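Proline dipeptidase (Streptococcus agalactiae, PDB 3OOO) is the N-terminal creatinase/prolidase domain of a probable manganese-dependent M24B-family peptidase thought to hydrolyse dipeptides ending in proline. Local coordinates at residues 17-22 with 96-101; 40-45 with 81-86; 44-49 with 88-93; 51-56 with 69-74. All coordinates share one frame; numbering follows the deposited sequence.

Interaction 1. Residues 17-22 with 96-101; sequences AELAVF and SKVLAE
Backbone hydrogen bonds join strand 19-22 to strand 97-100 as parallel neighbours. The amide of Leu-99 donates to Leu-19 O, in the carbonyl plane. Two residues on, Val-21 N gives to Leu-99 O at 2.8 Å, nearly along the C=O axis. Leu-99 is thus held through both its N and its O, between Leu-19 and Val-21, the usual parallel pattern. Glu-18 N adds a longer bond to Lys-97 O, at 3.2 Å. At the other end a water bridges Val-21 O and Glu-101 N, where the two strands part.

The Glu-18 carboxylate closes the near end. Its chain bends at chi2 (89°) and turns back onto the start of the partner strand. OE1 takes two amides. Lys-97 N comes in on the syn lone pair, at 3.0 Å and almost straight (175°). Ser-96 N meets the same oxygen from above the carboxylate plane. OE2 receives Ser-96 OG at 2.6 Å, also on its syn side. Three donors would favour a charged carboxylate. The other carboxylate, Glu-101, has OE1 at the Phe-22 ring edge, in plane; OE1 is hydrogen-bonded to Ser-23 N and Asp-24 N, OE2 to Thr-27 OG1.

Apolar pairs lie on both faces. Val-21 CG2 touches Val-98 CG1 at 3.7 Å, crossing obliquely beside Leu-19. On the other face Ala-17 CB meets Leu-99 CG at 3.8 Å, and Ala-20 packs on Leu-99 CB.

These are neighbouring inner strands of the creatinase/prolidase N-terminal domain's mixed sheet. Helix 3-14 lies against Ala-17, Ala-20 and Leu-99 through Leu-12. Strand 44-48 flanks 19-22, antiparallel, and strand 120-123 follows 97-100.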
loop_
_atom_site.group_PDB
_atom_site.type_symbol
_atom_site.label_atom_id
_atom_site.label_comp_id
_atom_site.label_asym_id
_atom_site.label_seq_id
_atom_site.Cartn_x
_atom_site.Cartn_y
_atom_site.Cartn_z
ATOM N N ALA A 17 -14.453 16.612 1.713
ATOM C CA ALA A 17 -13.045 16.479 2.082
ATOM C C ALA A 17 -12.391 17.795 2.505
ATOM O O ALA A 17 -12.512 18.809 1.820
ATOM C CB ALA A 17 -12.258 15.842 0.945
ATOM N N GLU A 18 -11.691 17.758 3.637
ATOM C CA GLU A 18 -10.932 18.902 4.147
ATOM C C GLU A 18 -9.475 18.846 3.704
ATOM O O GLU A 18 -8.761 19.847 3.750
ATOM C CB GLU A 18 -10.996 18.986 5.674
ATOM C CG GLU A 18 -12.405 19.162 6.251
ATOM C CD GLU A 18 -13.111 17.845 6.531
ATOM O OE1 GLU A 18 -12.535 16.764 6.264
ATOM O OE2 GLU A 18 -14.257 17.891 7.030
ATOM N N LEU A 19 -9.045 17.670 3.257
ATOM C CA LEU A 19 -7.634 17.425 3.011
ATOM C C LEU A 19 -7.436 16.322 1.981
ATOM O O LEU A 19 -8.171 15.336 1.974
ATOM C CB LEU A 19 -6.959 17.010 4.326
ATOM C CG LEU A 19 -5.473 16.635 4.316
ATOM C CD1 LEU A 19 -4.594 17.840 4.020
ATOM C CD2 LEU A 19 -5.077 16.011 5.645
ATOM N N ALA A 20 -6.441 16.506 1.118
ATOM C CA ALA A 20 -5.927 15.440 0.261
ATOM C C ALA A 20 -4.456 15.237 0.584
ATOM O O ALA A 20 -3.705 16.198 0.776
ATOM C CB ALA A 20 -6.101 15.790 -1.196
ATOM N N VAL A 21 -4.052 13.976 0.657
ATOM C CA VAL A 21 -2.673 13.631 0.973
ATOM C C VAL A 21 -2.100 12.858 -0.201
ATOM O O VAL A 21 -2.570 11.759 -0.514
ATOM C CB VAL A 21 -2.587 12.758 2.250
ATOM C CG1 VAL A 21 -1.137 12.416 2.572
ATOM C CG2 VAL A 21 -3.239 13.453 3.442
ATOM N N PHE A 22 -1.109 13.442 -0.866
ATOM C CA PHE A 22 -0.450 12.790 -2.002
ATOM C C PHE A 22 0.859 12.156 -1.572
ATOM O O PHE A 22 1.601 12.725 -0.764
ATOM C CB PHE A 22 -0.239 13.787 -3.143
ATOM C CG PHE A 22 -1.521 14.336 -3.691
ATOM C CD1 PHE A 22 -2.234 13.622 -4.649
ATOM C CD2 PHE A 22 -2.039 15.539 -3.222
ATOM C CE1 PHE A 22 -3.433 14.104 -5.149
ATOM C CE2 PHE A 22 -3.241 16.037 -3.720
ATOM C CZ PHE A 22 -3.940 15.320 -4.686
ATOM N N SER A 96 -12.853 15.262 8.676
ATOM C CA SER A 96 -13.879 14.237 8.641
ATOM C C SER A 96 -13.611 13.283 7.489
ATOM O O SER A 96 -13.833 12.079 7.612
ATOM C CB SER A 96 -15.269 14.863 8.505
ATOM O OG SER A 96 -15.416 15.535 7.264
ATOM N N LYS A 97 -13.143 13.833 6.368
ATOM C CA LYS A 97 -12.839 13.043 5.183
ATOM C C LYS A 97 -11.496 13.464 4.592
ATOM O O LYS A 97 -11.262 14.642 4.318
ATOM C CB LYS A 97 -13.958 13.155 4.136
ATOM C CG LYS A 97 -13.805 12.183 2.962
ATOM C CD LYS A 97 -15.050 12.113 2.077
ATOM C CE LYS A 97 -15.000 13.127 0.941
ATOM N NZ LYS A 97 -16.146 12.972 -0.000
ATOM N N VAL A 98 -10.618 12.483 4.409
ATOM C CA VAL A 98 -9.304 12.724 3.820
ATOM C C VAL A 98 -9.184 11.904 2.541
ATOM O O VAL A 98 -9.461 10.699 2.538
ATOM C CB VAL A 98 -8.158 12.332 4.790
ATOM C CG1 VAL A 98 -6.801 12.639 4.166
ATOM C CG2 VAL A 98 -8.296 13.049 6.131
ATOM N N LEU A 99 -8.791 12.559 1.454
ATOM C CA LEU A 99 -8.502 11.856 0.205
ATOM C C LEU A 99 -7.037 11.437 0.195
ATOM O O LEU A 99 -6.168 12.214 0.577
ATOM C CB LEU A 99 -8.825 12.734 -1.008
ATOM C CG LEU A 99 -10.239 13.315 -1.139
ATOM C CD1 LEU A 99 -10.362 14.087 -2.438
ATOM C CD2 LEU A 99 -11.307 12.237 -1.070
ATOM N N ALA A 100 -6.772 10.202 -0.222
ATOM C CA ALA A 100 -5.400 9.705 -0.325
ATOM C C ALA A 100 -5.242 8.836 -1.567
ATOM O O ALA A 100 -6.236 8.451 -2.180
ATOM C CB ALA A 100 -5.013 8.939 0.932
ATOM N N GLU A 101 -3.997 8.539 -1.943
ATOM C CA GLU A 101 -3.724 7.754 -3.145
ATOM C C GLU A 101 -3.655 6.268 -2.832
ATOM O O GLU A 101 -2.577 5.712 -2.635
ATOM C CB GLU A 101 -2.428 8.212 -3.812
ATOM C CG GLU A 101 -2.449 9.647 -4.275
ATOM C CD GLU A 101 -1.240 9.963 -5.109
ATOM O OE1 GLU A 101 -0.244 10.455 -4.537
ATOM O OE2 GLU A 101 -1.277 9.690 -6.332
HETATM O O HOH W 1 -1.610 9.127 -0.431
#

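Interaction 2. Residues 40-45 with 81-86; sequences ERQMFL and NPWQKI
The indole of Trp-83 has the ring of its own neighbour Pro-82 on one face, with CG 4.0 Å above the plane and offset toward the rim. Its far rim reaches the 40-45 segment. There CZ3 meets CE2 of the Phe-44 ring at 3.6 Å. The rings meet at their rims without stacking, their planes 45° apart. Beside them CH2 and CZ2 take the flat amide of Gln-42, which is turned 43° from the indole. NE2 of Gln-42 comes to 3.6 Å from Trp-83 CZ2, and its OE1 is as close to CH2. The Phe-44 ring also meets Ile-86, whose CD1 is 4.0 Å from Phe-44 CD2.

This is helix-on-sheet packing in the alpha/beta fold of the creatinase/prolidase N-terminal domain. The first turn of helix 82-89 packs against the start of strand 44-48 and the residues before it. Pro-82 and Ile-86 point toward the 40-45 segment, and the indole of Trp-83 bends over to reach it. Asn-81 is the N-cap: its OD1 accepts Gln-84 N at 3.1 Å, and a weaker, bent bond from Trp-83 N.

Gln-42 bends at chi2 (-49°), so its CG rests on the Pro-82 ring, 3.8 Å from CB, while the amide swings over to the indole. Its backbone N is hydrogen-bonded to Tyr-76 OH. Helix 107-116 borders the same group, with Leu-113 on Phe-44, Thr-115 on Trp-83 and Val-116 on Ile-86.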
loop_
_atom_site.group_PDB
_atom_site.type_symbol
_atom_site.label_atom_id
_atom_site.label_comp_id
_atom_site.label_asym_id
_atom_site.label_seq_id
_atom_site.Cartn_x
_atom_site.Cartn_y
_atom_site.Cartn_z
ATOM N N GLU A 40 10.989 3.496 1.894
ATOM C CA GLU A 40 10.481 3.227 3.254
ATOM C C GLU A 40 10.288 4.494 4.083
ATOM O O GLU A 40 9.455 4.526 4.999
ATOM C CB GLU A 40 11.393 2.249 4.011
ATOM C CG GLU A 40 10.848 1.788 5.371
ATOM C CD GLU A 40 11.822 0.913 6.135
ATOM O OE1 GLU A 40 12.406 -0.002 5.520
ATOM O OE2 GLU A 40 11.999 1.131 7.355
ATOM N N ARG A 41 11.078 5.518 3.782
ATOM C CA ARG A 41 10.956 6.800 4.470
ATOM C C ARG A 41 9.700 7.522 3.982
ATOM O O ARG A 41 9.057 7.100 3.016
ATOM C CB ARG A 41 12.199 7.664 4.260
ATOM C CG ARG A 41 13.438 7.169 5.000
ATOM C CD ARG A 41 14.495 8.260 5.005
ATOM N NE ARG A 41 15.756 7.856 5.629
ATOM C CZ ARG A 41 16.768 7.289 4.977
ATOM N NH1 ARG A 41 16.675 7.026 3.677
ATOM N NH2 ARG A 41 17.876 6.977 5.639
ATOM N N GLN A 42 9.358 8.614 4.657
ATOM C CA GLN A 42 8.098 9.298 4.393
ATOM C C GLN A 42 8.227 10.563 3.555
ATOM O O GLN A 42 9.108 11.394 3.790
ATOM C CB GLN A 42 7.392 9.673 5.706
ATOM C CG GLN A 42 7.208 8.544 6.722
ATOM C CD GLN A 42 6.611 7.283 6.126
ATOM O OE1 GLN A 42 5.784 7.338 5.209
ATOM N NE2 GLN A 42 7.029 6.131 6.650
HETATM N N MSE A 43 7.326 10.660 2.580
HETATM C CA MSE A 43 7.092 11.772 1.674
HETATM C C MSE A 43 5.529 12.000 1.681
HETATM O O MSE A 43 4.880 11.055 1.236
HETATM C CB MSE A 43 7.564 11.299 0.237
HETATM C CG MSE A 43 8.682 12.103 -0.606
HETATM SE SE MSE A 43 8.024 13.359 -2.019
HETATM C CE MSE A 43 7.078 12.049 -3.123
ATOM N N PHE A 44 4.977 13.151 2.068
ATOM C CA PHE A 44 3.565 13.439 1.834
ATOM C C PHE A 44 3.411 14.885 1.427
ATOM O O PHE A 44 4.058 15.774 1.994
ATOM C CB PHE A 44 2.725 13.215 3.098
ATOM C CG PHE A 44 2.743 11.800 3.610
ATOM C CD1 PHE A 44 2.089 10.776 2.914
ATOM C CD2 PHE A 44 3.414 11.492 4.785
ATOM C CE1 PHE A 44 2.112 9.466 3.392
ATOM C CE2 PHE A 44 3.446 10.187 5.268
ATOM C CZ PHE A 44 2.792 9.169 4.572
ATOM N N LEU A 45 2.524 15.120 0.468
ATOM C CA LEU A 45 2.099 16.469 0.130
ATOM C C LEU A 45 0.690 16.659 0.659
ATOM O O LEU A 45 -0.242 15.990 0.214
ATOM C CB LEU A 45 2.132 16.677 -1.385
ATOM C CG LEU A 45 1.654 18.027 -1.933
ATOM C CD1 LEU A 45 2.553 19.170 -1.475
ATOM C CD2 LEU A 45 1.589 17.979 -3.455
ATOM N N ASN A 81 10.411 10.223 15.007
ATOM C CA ASN A 81 9.190 9.555 14.597
ATOM C C ASN A 81 8.455 10.477 13.614
ATOM O O ASN A 81 8.024 11.574 14.000
ATOM C CB ASN A 81 8.339 9.274 15.841
ATOM C CG ASN A 81 7.028 8.574 15.530
ATOM O OD1 ASN A 81 6.341 8.886 14.561
ATOM N ND2 ASN A 81 6.660 7.631 16.385
ATOM N N PRO A 82 8.332 10.057 12.337
ATOM C CA PRO A 82 7.737 10.967 11.349
ATOM C C PRO A 82 6.269 11.268 11.621
ATOM O O PRO A 82 5.803 12.358 11.309
ATOM C CB PRO A 82 7.892 10.209 10.026
ATOM C CG PRO A 82 7.962 8.763 10.425
ATOM C CD PRO A 82 8.689 8.754 11.745
ATOM N N TRP A 83 5.551 10.315 12.209
ATOM C CA TRP A 83 4.132 10.505 12.514
ATOM C C TRP A 83 3.938 11.561 13.596
ATOM O O TRP A 83 3.044 12.406 13.486
ATOM C CB TRP A 83 3.473 9.174 12.883
ATOM C CG TRP A 83 3.877 8.099 11.933
ATOM C CD1 TRP A 83 4.683 7.027 12.199
ATOM C CD2 TRP A 83 3.552 8.021 10.541
ATOM N NE1 TRP A 83 4.858 6.274 11.063
ATOM C CE2 TRP A 83 4.176 6.861 10.030
ATOM C CE3 TRP A 83 2.783 8.812 9.676
ATOM C CZ2 TRP A 83 4.061 6.472 8.695
ATOM C CZ3 TRP A 83 2.664 8.423 8.347
ATOM C CH2 TRP A 83 3.301 7.260 7.869
ATOM N N GLN A 84 4.787 11.521 14.620
ATOM C CA GLN A 84 4.796 12.546 15.660
ATOM C C GLN A 84 5.194 13.901 15.078
ATOM O O GLN A 84 4.642 14.942 15.455
ATOM C CB GLN A 84 5.748 12.149 16.792
ATOM C CG GLN A 84 5.280 10.954 17.611
ATOM C CD GLN A 84 6.319 10.495 18.617
ATOM O OE1 GLN A 84 6.269 9.368 19.107
ATOM N NE2 GLN A 84 7.273 11.366 18.922
ATOM N N LYS A 85 6.160 13.882 14.156
ATOM C CA LYS A 85 6.622 15.105 13.504
ATOM C C LYS A 85 5.484 15.764 12.731
ATOM O O LYS A 85 5.292 16.979 12.809
ATOM C CB LYS A 85 7.797 14.808 12.568
ATOM C CG LYS A 85 8.555 16.039 12.112
ATOM C CD LYS A 85 9.415 16.590 13.239
ATOM C CE LYS A 85 10.043 17.909 12.845
ATOM N NZ LYS A 85 10.757 18.518 13.996
ATOM N N ILE A 86 4.739 14.956 11.982
ATOM C CA ILE A 86 3.591 15.450 11.227
ATOM C C ILE A 86 2.542 16.017 12.184
ATOM O O ILE A 86 2.033 17.118 11.970
ATOM C CB ILE A 86 2.973 14.340 10.336
ATOM C CG1 ILE A 86 3.962 13.920 9.242
ATOM C CG2 ILE A 86 1.635 14.797 9.731
ATOM C CD1 ILE A 86 3.646 12.556 8.604
#

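Interaction 3. Residues 44-49 with 88-93; sequences FLFVYE and SNLPSF
Two aromatic side chains of strand 44-48, Phe-46 and Tyr-48, pack against the chain that leaves helix 82-89. In the alpha/beta N-terminal domain this is a loop packed on the sheet: residues 90-92, just after the helix, meet the strand.

Leu-90 carries much of it. Its CB lies 3.5 Å from Tyr-48 OH. CG, anti to the carbonyl carbon (chi1 -70°), also faces that hydroxyl, at 4.0 Å. At the tip the branches divide. CD1 stands over the centre of the Phe-46 ring, 3.7 Å from the centroid and 5° off its normal, a CH-pi contact. It is nearly equidistant from all six ring carbons. CD2 drops to the rim at Phe-46 CD2, 3.9 Å away. Phe-117 and Ile-54 also touch this leucine.

Tyr-48 reaches across beside it, its ring tip meeting the Pro-91 ring tip to tip. Tyr-48 CE2 lies 4.1 Å from Pro-91 CD. The tyrosine also makes a cation-pi contact with Arg-51. Tyr-48 CE1 lies 4.0 Å from Ser-92 CB. The phenol gives the only hydrogen bond across the two segments: Tyr-48 OH donates to Ser-92 O at 2.8 Å, on a lone pair in the carbonyl plane.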
loop_
_atom_site.group_PDB
_atom_site.type_symbol
_atom_site.label_atom_id
_atom_site.label_comp_id
_atom_site.label_asym_id
_atom_site.label_seq_id
_atom_site.Cartn_x
_atom_site.Cartn_y
_atom_site.Cartn_z
ATOM N N PHE A 44 4.977 13.151 2.068
ATOM C CA PHE A 44 3.565 13.439 1.834
ATOM C C PHE A 44 3.411 14.885 1.427
ATOM O O PHE A 44 4.058 15.774 1.994
ATOM C CB PHE A 44 2.725 13.215 3.098
ATOM C CG PHE A 44 2.743 11.800 3.610
ATOM C CD1 PHE A 44 2.089 10.776 2.914
ATOM C CD2 PHE A 44 3.414 11.492 4.785
ATOM C CE1 PHE A 44 2.112 9.466 3.392
ATOM C CE2 PHE A 44 3.446 10.187 5.268
ATOM C CZ PHE A 44 2.792 9.169 4.572
ATOM N N LEU A 45 2.524 15.120 0.468
ATOM C CA LEU A 45 2.099 16.469 0.130
ATOM C C LEU A 45 0.690 16.659 0.659
ATOM O O LEU A 45 -0.242 15.990 0.214
ATOM C CB LEU A 45 2.132 16.677 -1.385
ATOM C CG LEU A 45 1.654 18.027 -1.933
ATOM C CD1 LEU A 45 2.553 19.170 -1.475
ATOM C CD2 LEU A 45 1.589 17.979 -3.455
ATOM N N PHE A 46 0.554 17.567 1.620
ATOM C CA PHE A 46 -0.723 17.834 2.266
ATOM C C PHE A 46 -1.387 19.025 1.605
ATOM O O PHE A 46 -0.866 20.136 1.651
ATOM C CB PHE A 46 -0.531 18.097 3.767
ATOM C CG PHE A 46 0.065 16.935 4.516
ATOM C CD1 PHE A 46 -0.734 15.861 4.910
ATOM C CD2 PHE A 46 1.422 16.910 4.828
ATOM C CE1 PHE A 46 -0.186 14.781 5.600
ATOM C CE2 PHE A 46 1.980 15.833 5.522
ATOM C CZ PHE A 46 1.176 14.767 5.909
ATOM N N VAL A 47 -2.532 18.771 0.980
ATOM C CA VAL A 47 -3.284 19.803 0.271
ATOM C C VAL A 47 -4.567 20.079 1.046
ATOM O O VAL A 47 -5.507 19.286 1.032
ATOM C CB VAL A 47 -3.582 19.384 -1.187
ATOM C CG1 VAL A 47 -4.396 20.471 -1.909
ATOM C CG2 VAL A 47 -2.283 19.097 -1.932
ATOM N N TYR A 48 -4.569 21.201 1.765
ATOM C CA TYR A 48 -5.724 21.637 2.536
ATOM C C TYR A 48 -6.682 22.406 1.649
ATOM O O TYR A 48 -6.284 22.954 0.627
ATOM C CB TYR A 48 -5.294 22.543 3.683
ATOM C CG TYR A 48 -4.699 21.833 4.872
ATOM C CD1 TYR A 48 -5.515 21.236 5.832
ATOM C CD2 TYR A 48 -3.317 21.796 5.062
ATOM C CE1 TYR A 48 -4.967 20.596 6.947
ATOM C CE2 TYR A 48 -2.763 21.161 6.164
ATOM C CZ TYR A 48 -3.589 20.566 7.100
ATOM O OH TYR A 48 -3.030 19.943 8.193
ATOM N N GLU A 49 -7.939 22.453 2.073
ATOM C CA GLU A 49 -8.992 23.175 1.370
ATOM C C GLU A 49 -8.848 24.697 1.474
ATOM O O GLU A 49 -9.408 25.422 0.651
ATOM C CB GLU A 49 -10.359 22.757 1.936
ATOM C CG GLU A 49 -10.511 23.071 3.436
ATOM C CD GLU A 49 -11.828 22.627 4.055
ATOM O OE1 GLU A 49 -12.766 22.244 3.319
ATOM O OE2 GLU A 49 -11.918 22.667 5.303
ATOM N N SER A 88 2.826 17.236 15.163
ATOM C CA SER A 88 3.254 18.422 15.900
ATOM C C SER A 88 3.443 19.639 15.001
ATOM O O SER A 88 3.540 20.769 15.488
ATOM C CB SER A 88 4.552 18.140 16.663
ATOM O OG SER A 88 4.377 17.100 17.609
ATOM N N ASN A 89 3.502 19.416 13.691
ATOM C CA ASN A 89 3.783 20.516 12.767
ATOM C C ASN A 89 2.668 20.968 11.842
ATOM O O ASN A 89 2.597 22.148 11.506
ATOM C CB ASN A 89 5.051 20.226 11.972
ATOM C CG ASN A 89 6.291 20.417 12.803
ATOM O OD1 ASN A 89 6.810 21.526 12.906
ATOM N ND2 ASN A 89 6.765 19.342 13.422
ATOM N N LEU A 90 1.800 20.056 11.419
ATOM C CA LEU A 90 0.655 20.469 10.609
ATOM C C LEU A 90 -0.268 21.390 11.412
ATOM O O LEU A 90 -0.401 21.226 12.625
ATOM C CB LEU A 90 -0.102 19.264 10.049
ATOM C CG LEU A 90 0.619 18.450 8.970
ATOM C CD1 LEU A 90 -0.342 17.401 8.425
ATOM C CD2 LEU A 90 1.186 19.310 7.834
ATOM N N PRO A 91 -0.875 22.385 10.740
ATOM C CA PRO A 91 -1.662 23.406 11.435
ATOM C C PRO A 91 -3.077 22.984 11.812
ATOM O O PRO A 91 -3.682 23.614 12.682
ATOM C CB PRO A 91 -1.708 24.548 10.421
ATOM C CG PRO A 91 -1.653 23.859 9.096
ATOM C CD PRO A 91 -0.720 22.701 9.305
ATOM N N SER A 92 -3.607 21.945 11.169
ATOM C CA SER A 92 -4.998 21.543 11.396
ATOM C C SER A 92 -5.220 20.042 11.266
ATOM O O SER A 92 -4.665 19.397 10.374
ATOM C CB SER A 92 -5.944 22.289 10.448
ATOM O OG SER A 92 -7.281 21.845 10.621
ATOM N N PHE A 93 -6.043 19.506 12.164
ATOM C CA PHE A 93 -6.417 18.091 12.149
ATOM C C PHE A 93 -7.922 17.896 12.283
ATOM O O PHE A 93 -8.401 16.760 12.341
ATOM C CB PHE A 93 -5.677 17.322 13.248
ATOM C CG PHE A 93 -4.193 17.483 13.191
ATOM C CD1 PHE A 93 -3.426 16.693 12.342
ATOM C CD2 PHE A 93 -3.560 18.447 13.966
ATOM C CE1 PHE A 93 -2.049 16.852 12.278
ATOM C CE2 PHE A 93 -2.185 18.614 13.908
ATOM C CZ PHE A 93 -1.429 17.814 13.061
#

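Interaction 4. Residues 51-56 with 69-74; sequences RDPILF and VPFPVF
Strands 54-58 and 73-76 are the two strands of a beta-alpha-beta unit with helix 62-68 between them. They lie side by side and parallel at one end of the sheet. Leu-55 makes both backbone bonds here. Its N donates to Pro-72 O at 2.9 Å, in the carbonyl plane and nearly straight. Its O accepts Phe-74 N, almost along the C=O axis.

Before the strands pair, the Phe-71 ring is clamped. Pro-53 CB lies over its centre, 3.9 Å from the centroid, a CH-pi contact. Val-69 CB covers the opposite face, toward the rim. Leu-55 CB sits in plane at the edge, 4.0 Å from CE1. The ring reaches this slot with CG in the crowded position between backbone N and carbonyl carbon (chi1 47°). Leu-45 of the next strand also touches it.

Phe-74 also has its CG in the crowded position (chi1 72°), which lays the ring over the neighbouring strand. Ile-54 CG2 is at its edge, 3.6 Å from CE2. Phe-56 CD1 stands over one face, toward the rim, and only 3.2 Å from Phe-74 CE1. The two phenyl planes are 43° apart, so the pair is oblique. Phe-56 also meets Pro-82, Lys-85 and Ile-86 of helix 82-89.

Apart from the two backbone bonds and CA-H...O contacts, the contact is apolar. Pro-53 O is buried with no partner in the model; Phe-71 CD1 lies 3.2 Å from it. The backbone bonds set the pairing and the side chains add aromatic and proline packing; the buried carbonyl probably carries some desolvation cost.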
loop_
_atom_site.group_PDB
_atom_site.type_symbol
_atom_site.label_atom_id
_atom_site.label_comp_id
_atom_site.label_asym_id
_atom_site.label_seq_id
_atom_site.Cartn_x
_atom_site.Cartn_y
_atom_site.Cartn_z
ATOM N N ARG A 51 -5.747 26.711 2.575
ATOM C CA ARG A 51 -4.423 27.314 2.707
ATOM C C ARG A 51 -3.451 26.702 1.704
ATOM O O ARG A 51 -3.800 25.757 0.994
ATOM C CB ARG A 51 -3.904 27.154 4.142
ATOM C CG ARG A 51 -3.560 25.715 4.534
ATOM C CD ARG A 51 -3.523 25.562 6.049
ATOM N NE ARG A 51 -4.867 25.484 6.622
ATOM C CZ ARG A 51 -5.171 25.788 7.883
ATOM N NH1 ARG A 51 -4.233 26.220 8.717
ATOM N NH2 ARG A 51 -6.422 25.676 8.310
ATOM N N ASP A 52 -2.233 27.236 1.651
ATOM C CA ASP A 52 -1.210 26.687 0.769
ATOM C C ASP A 52 -0.852 25.260 1.170
ATOM O O ASP A 52 -0.960 24.903 2.345
ATOM C CB ASP A 52 0.044 27.560 0.778
ATOM C CG ASP A 52 -0.061 28.722 -0.185
ATOM O OD1 ASP A 52 0.008 28.486 -1.413
ATOM O OD2 ASP A 52 -0.213 29.862 0.289
ATOM N N PRO A 53 -0.436 24.433 0.190
ATOM C CA PRO A 53 -0.015 23.065 0.494
ATOM C C PRO A 53 1.196 23.036 1.413
ATOM O O PRO A 53 1.905 24.036 1.544
ATOM C CB PRO A 53 0.389 22.495 -0.869
ATOM C CG PRO A 53 -0.217 23.377 -1.873
ATOM C CD PRO A 53 -0.360 24.724 -1.254
ATOM N N ILE A 54 1.423 21.889 2.045
ATOM C CA ILE A 54 2.595 21.679 2.883
ATOM C C ILE A 54 3.240 20.364 2.478
ATOM O O ILE A 54 2.569 19.338 2.404
ATOM C CB ILE A 54 2.223 21.659 4.388
ATOM C CG1 ILE A 54 1.544 22.977 4.774
ATOM C CG2 ILE A 54 3.470 21.413 5.250
ATOM C CD1 ILE A 54 1.061 23.047 6.196
ATOM N N LEU A 55 4.542 20.407 2.209
ATOM C CA LEU A 55 5.288 19.223 1.802
ATOM C C LEU A 55 6.161 18.702 2.943
ATOM O O LEU A 55 6.899 19.463 3.565
ATOM C CB LEU A 55 6.124 19.547 0.555
ATOM C CG LEU A 55 7.093 18.496 0.018
ATOM C CD1 LEU A 55 6.384 17.222 -0.364
ATOM C CD2 LEU A 55 7.830 19.046 -1.177
ATOM N N PHE A 56 6.039 17.407 3.228
ATOM C CA PHE A 56 6.830 16.736 4.258
ATOM C C PHE A 56 7.759 15.754 3.571
ATOM O O PHE A 56 7.297 14.939 2.789
ATOM C CB PHE A 56 5.888 15.996 5.221
ATOM C CG PHE A 56 6.592 15.233 6.322
ATOM C CD1 PHE A 56 7.338 15.898 7.286
ATOM C CD2 PHE A 56 6.468 13.850 6.416
ATOM C CE1 PHE A 56 7.967 15.201 8.313
ATOM C CE2 PHE A 56 7.101 13.141 7.440
ATOM C CZ PHE A 56 7.844 13.820 8.395
ATOM N N VAL A 69 9.614 24.045 -4.494
ATOM C CA VAL A 69 8.251 24.496 -4.182
ATOM C C VAL A 69 8.234 25.801 -3.376
ATOM O O VAL A 69 9.144 26.052 -2.584
ATOM C CB VAL A 69 7.406 23.395 -3.457
ATOM C CG1 VAL A 69 7.454 22.085 -4.224
ATOM C CG2 VAL A 69 7.869 23.186 -2.027
ATOM N N PRO A 70 7.211 26.650 -3.600
ATOM C CA PRO A 70 7.146 27.953 -2.938
ATOM C C PRO A 70 6.405 27.944 -1.599
ATOM O O PRO A 70 6.408 28.952 -0.883
ATOM C CB PRO A 70 6.381 28.804 -3.952
ATOM C CG PRO A 70 5.449 27.837 -4.604
ATOM C CD PRO A 70 6.176 26.516 -4.647
ATOM N N PHE A 71 5.778 26.815 -1.274
ATOM C CA PHE A 71 4.981 26.676 -0.057
ATOM C C PHE A 71 5.759 25.943 1.049
ATOM O O PHE A 71 6.865 25.451 0.797
ATOM C CB PHE A 71 3.649 25.986 -0.388
ATOM C CG PHE A 71 3.786 24.757 -1.249
ATOM C CD1 PHE A 71 4.184 23.543 -0.697
ATOM C CD2 PHE A 71 3.481 24.806 -2.608
ATOM C CE1 PHE A 71 4.295 22.401 -1.483
ATOM C CE2 PHE A 71 3.585 23.661 -3.409
ATOM C CZ PHE A 71 3.990 22.459 -2.844
ATOM N N PRO A 72 5.201 25.872 2.276
ATOM C CA PRO A 72 5.987 25.325 3.392
ATOM C C PRO A 72 6.469 23.889 3.211
ATOM O O PRO A 72 5.750 23.038 2.678
ATOM C CB PRO A 72 5.026 25.417 4.579
ATOM C CG PRO A 72 4.137 26.564 4.229
ATOM C CD PRO A 72 3.924 26.441 2.752
ATOM N N VAL A 73 7.700 23.651 3.653
ATOM C CA VAL A 73 8.323 22.338 3.619
ATOM C C VAL A 73 8.869 22.039 5.008
ATOM O O VAL A 73 9.448 22.915 5.652
ATOM C CB VAL A 73 9.507 22.296 2.618
ATOM C CG1 VAL A 73 10.216 20.938 2.642
ATOM C CG2 VAL A 73 9.043 22.619 1.205
ATOM N N PHE A 74 8.663 20.814 5.484
ATOM C CA PHE A 74 9.348 20.364 6.695
ATOM C C PHE A 74 9.795 18.919 6.553
ATOM O O PHE A 74 9.401 18.230 5.617
ATOM C CB PHE A 74 8.529 20.631 7.977
ATOM C CG PHE A 74 7.319 19.753 8.151
ATOM C CD1 PHE A 74 7.257 18.844 9.214
ATOM C CD2 PHE A 74 6.223 19.856 7.297
ATOM C CE1 PHE A 74 6.135 18.036 9.412
ATOM C CE2 PHE A 74 5.095 19.038 7.479
ATOM C CZ PHE A 74 5.051 18.137 8.543
#

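All four contacts are largely buried and belong to one mixed sheet and the helices packed on it. Interactions 1 and 4 are parallel strand pairs on opposite sides of the chain's centre. Their centres are about 16 Å apart and they do not touch. Strand 44-48 lies between, antiparallel to both its neighbours. Interactions 2 and 3 share this strand; the first is met by the start of helix 82-89, the second by the loop that follows it. The chemistry follows the place. Interaction 1 adds a side-chain carboxylate that accepts three hydrogen bonds, whereas interaction 4 adds aromatic and proline packing. Interaction 2 has no hydrogen bond across it, and interaction 3 has one, at the partly exposed loop end.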